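Local coordinates for protein endoglucanase (PDB 2YIK) that probably hydrolyses internal beta-1,4-glucosidic bonds of cellulose, as a family 9 glycoside hydrolase of Clostridium thermocellum, at residues L125-W136 / H316-C327. Numbering follows the deposited sequence.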
# COMPACT_ATOMS: atom_id res chain seq x y z
N LEU A 125 3.32 -5.71 -6.56
CA LEU A 125 2.50 -4.54 -6.83
C LEU A 125 1.71 -4.10 -5.60
O LEU A 125 1.80 -2.94 -5.21
CB LEU A 125 1.57 -4.79 -8.03
CG LEU A 125 0.92 -3.55 -8.66
CD1 LEU A 125 1.93 -2.42 -8.78
CD2 LEU A 125 0.37 -3.92 -10.04
N PRO A 126 0.92 -5.00 -4.99
CA PRO A 126 0.19 -4.50 -3.81
C PRO A 126 1.10 -4.29 -2.58
O PRO A 126 0.78 -3.49 -1.70
CB PRO A 126 -0.88 -5.57 -3.58
CG PRO A 126 -0.22 -6.83 -4.10
CD PRO A 126 0.48 -6.35 -5.36
N GLU A 127 2.23 -5.00 -2.51
CA GLU A 127 3.15 -4.82 -1.38
C GLU A 127 3.64 -3.36 -1.41
O GLU A 127 3.64 -2.67 -0.39
CB GLU A 127 4.35 -5.78 -1.51
CG GLU A 127 5.34 -5.77 -0.34
CD GLU A 127 4.95 -6.72 0.80
OE1 GLU A 127 4.17 -7.65 0.56
OE2 GLU A 127 5.45 -6.54 1.93
N ALA A 128 4.06 -2.90 -2.59
CA ALA A 128 4.53 -1.53 -2.75
C ALA A 128 3.38 -0.54 -2.56
O ALA A 128 3.58 0.54 -2.01
CB ALA A 128 5.18 -1.35 -4.13
N TYR A 129 2.19 -0.89 -3.03
CA TYR A 129 1.04 0.00 -2.87
C TYR A 129 0.73 0.24 -1.40
O TYR A 129 0.47 1.37 -1.00
CB TYR A 129 -0.21 -0.57 -3.56
CG TYR A 129 -1.48 0.14 -3.13
CD1 TYR A 129 -2.19 -0.28 -2.00
CD2 TYR A 129 -1.94 1.26 -3.82
CE1 TYR A 129 -3.33 0.40 -1.57
CE2 TYR A 129 -3.08 1.96 -3.39
CZ TYR A 129 -3.76 1.52 -2.26
OH TYR A 129 -4.86 2.21 -1.82
N ALA A 130 0.75 -0.82 -0.61
CA ALA A 130 0.45 -0.70 0.81
C ALA A 130 1.51 0.14 1.50
O ALA A 130 1.20 1.05 2.27
CB ALA A 130 0.37 -2.08 1.45
N ALA A 131 2.77 -0.16 1.20
CA ALA A 131 3.90 0.56 1.77
C ALA A 131 3.87 2.05 1.45
O ALA A 131 4.10 2.88 2.32
CB ALA A 131 5.21 -0.05 1.27
N SER A 132 3.58 2.39 0.21
CA SER A 132 3.55 3.79 -0.18
C SER A 132 2.29 4.49 0.33
O SER A 132 2.34 5.64 0.74
CB SER A 132 3.64 3.93 -1.70
OG SER A 132 2.49 3.37 -2.31
N THR A 133 1.17 3.79 0.32
CA THR A 133 -0.07 4.41 0.76
C THR A 133 -0.09 4.63 2.28
O THR A 133 -0.57 5.67 2.74
CB THR A 133 -1.29 3.60 0.26
OG1 THR A 133 -1.24 3.54 -1.18
CG2 THR A 133 -2.60 4.26 0.68
N VAL A 134 0.43 3.69 3.04
CA VAL A 134 0.50 3.88 4.49
C VAL A 134 1.52 5.01 4.73
O VAL A 134 1.33 5.86 5.60
CB VAL A 134 0.97 2.60 5.23
CG1 VAL A 134 1.22 2.92 6.69
CG2 VAL A 134 -0.09 1.51 5.10
N GLY A 135 2.59 5.02 3.94
CA GLY A 135 3.61 6.06 4.07
C GLY A 135 3.05 7.44 3.72
O GLY A 135 3.41 8.44 4.34
N TRP A 136 2.19 7.45 2.71
CA TRP A 136 1.47 8.62 2.17
C TRP A 136 0.64 9.19 3.32
O TRP A 136 0.69 10.39 3.61
CB TRP A 136 0.66 8.06 0.98
CG TRP A 136 -0.57 8.69 0.26
CD1 TRP A 136 -1.51 7.97 -0.44
CD2 TRP A 136 -0.90 10.08 0.03
NE1 TRP A 136 -2.38 8.80 -1.09
CE2 TRP A 136 -2.04 10.09 -0.82
CE3 TRP A 136 -0.36 11.29 0.46
CZ2 TRP A 136 -2.64 11.26 -1.25
CZ3 TRP A 136 -0.95 12.45 0.02
CH2 TRP A 136 -2.09 12.43 -0.82
N HIS A 316 -7.91 5.66 -5.72
CA HIS A 316 -6.57 5.18 -5.44
C HIS A 316 -6.59 3.69 -5.03
O HIS A 316 -7.32 3.33 -4.12
CB HIS A 316 -5.98 6.09 -4.34
CG HIS A 316 -4.54 5.86 -4.06
ND1 HIS A 316 -3.52 6.35 -4.85
CD2 HIS A 316 -3.92 5.25 -3.00
CE1 HIS A 316 -2.35 6.06 -4.30
NE2 HIS A 316 -2.58 5.40 -3.18
N CYS A 317 -5.81 2.83 -5.69
CA CYS A 317 -5.76 1.40 -5.34
C CYS A 317 -4.52 0.75 -5.94
O CYS A 317 -3.88 1.34 -6.81
CB CYS A 317 -7.02 0.67 -5.84
SG CYS A 317 -7.23 0.71 -7.62
N TRP A 318 -4.19 -0.47 -5.52
CA TRP A 318 -2.99 -1.12 -6.03
C TRP A 318 -2.88 -1.16 -7.56
O TRP A 318 -1.78 -1.13 -8.09
CB TRP A 318 -2.84 -2.55 -5.48
CG TRP A 318 -3.86 -3.55 -5.97
CD1 TRP A 318 -4.97 -3.98 -5.31
CD2 TRP A 318 -3.84 -4.26 -7.23
NE1 TRP A 318 -5.66 -4.89 -6.07
CE2 TRP A 318 -5.02 -5.05 -7.25
CE3 TRP A 318 -3.01 -4.23 -8.34
CZ2 TRP A 318 -5.31 -5.90 -8.34
CZ3 TRP A 318 -3.31 -5.06 -9.42
CH2 TRP A 318 -4.47 -5.86 -9.42
N ASN A 319 -4.01 -1.21 -8.25
CA ASN A 319 -3.98 -1.27 -9.71
C ASN A 319 -4.18 0.09 -10.40
O ASN A 319 -4.31 0.16 -11.62
CB ASN A 319 -5.02 -2.28 -10.21
CG ASN A 319 -4.79 -2.71 -11.65
OD1 ASN A 319 -3.64 -2.87 -12.08
ND2 ASN A 319 -5.87 -2.91 -12.39
N ASP A 320 -4.20 1.16 -9.61
CA ASP A 320 -4.37 2.50 -10.17
C ASP A 320 -4.08 3.58 -9.15
O ASP A 320 -4.89 3.86 -8.27
CB ASP A 320 -5.80 2.69 -10.69
CG ASP A 320 -5.96 3.98 -11.48
OD1 ASP A 320 -5.30 4.99 -11.13
OD2 ASP A 320 -6.75 3.99 -12.43
N VAL A 321 -2.91 4.20 -9.27
CA VAL A 321 -2.52 5.24 -8.33
C VAL A 321 -2.53 6.63 -8.96
O VAL A 321 -1.83 7.54 -8.51
CB VAL A 321 -1.12 4.93 -7.73
CG1 VAL A 321 -1.18 3.63 -6.93
CG2 VAL A 321 -0.06 4.83 -8.85
N TRP A 322 -3.35 6.81 -10.00
CA TRP A 322 -3.46 8.11 -10.66
C TRP A 322 -4.00 9.19 -9.72
O TRP A 322 -3.52 10.32 -9.74
CB TRP A 322 -4.38 8.03 -11.89
CG TRP A 322 -3.73 7.52 -13.17
CD1 TRP A 322 -4.19 6.52 -13.98
CD2 TRP A 322 -2.55 8.04 -13.81
NE1 TRP A 322 -3.37 6.36 -15.06
CE2 TRP A 322 -2.34 7.26 -14.98
CE3 TRP A 322 -1.61 9.03 -13.48
CZ2 TRP A 322 -1.27 7.50 -15.86
CZ3 TRP A 322 -0.55 9.27 -14.36
CH2 TRP A 322 -0.37 8.49 -15.52
N SER A 323 -4.98 8.86 -8.89
CA SER A 323 -5.55 9.86 -7.99
C SER A 323 -4.54 10.29 -6.94
O SER A 323 -4.49 11.46 -6.58
CB SER A 323 -6.85 9.35 -7.34
OG SER A 323 -6.67 8.12 -6.68
N GLY A 324 -3.75 9.35 -6.44
CA GLY A 324 -2.74 9.69 -5.46
C GLY A 324 -1.70 10.58 -6.13
O GLY A 324 -1.24 11.57 -5.55
N THR A 325 -1.34 10.23 -7.36
CA THR A 325 -0.37 10.99 -8.13
C THR A 325 -0.86 12.43 -8.28
O THR A 325 -0.11 13.37 -8.04
CB THR A 325 -0.15 10.35 -9.53
OG1 THR A 325 0.41 9.04 -9.37
CG2 THR A 325 0.80 11.19 -10.36
N ALA A 326 -2.12 12.59 -8.68
CA ALA A 326 -2.69 13.92 -8.87
C ALA A 326 -2.57 14.75 -7.60
O ALA A 326 -2.27 15.93 -7.66
CB ALA A 326 -4.15 13.83 -9.29
N CYS A 327 -2.79 14.12 -6.44
CA CYS A 327 -2.69 14.81 -5.16
C CYS A 327 -1.27 15.34 -4.93
O CYS A 327 -1.09 16.48 -4.51
CB CYS A 327 -3.07 13.88 -4.01
SG CYS A 327 -4.83 13.50 -3.85
O HOH W 1 0.79 -0.44 -6.66
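Tyr129, Thr133 and Trp136, three residues along one side of helix 124-140, close around His316 at the heart of the (alpha/alpha)6 barrel that characterises glycoside hydrolase family 9. The contact joins this helix to the loop before helix 322-336 and the first turns of that helix. His316 NE2 donates a 3.0 Å hydrogen bond to Thr133 OG1, which lies near the imidazole plane; the hydroxyl in turn donates to Tyr129 O, which also accepts from Thr133 N. A histidine suits this buried place because its flat aromatic ring packs between side chains while its in-plane N-H can be spent on a hydroxyl. The Trp136 indole, with CG anti to its backbone nitrogen (chi1 162°), turns its edge toward the imidazole face in a T-shaped pair, planes at 66°. The Tyr129 ring has Trp318 N over one face and Thr133 OG1 over the opposite one, while Val321 CG1 meets its edge at 4.0 Å from CD2. Gly324, having no side chain, lets the imidazole CE1 sit close to the helix backbone.

Toward Leu125 the contact is looser: Trp318 is partly exposed, and a water bridges the backbones, donating to Leu125 O and Trp318 O. Even so, Trp318 CB packs on Pro126 CB at 4.1 Å and its CE3 edge meets Leu125 CD2; a bound calcium ion lies about 5 Å from the Leu125 side chain. At the far end Cys327 CB touches Trp136 CH2 at 3.6 Å, whereas the buried indole NE1 finds no hydrogen-bond acceptor.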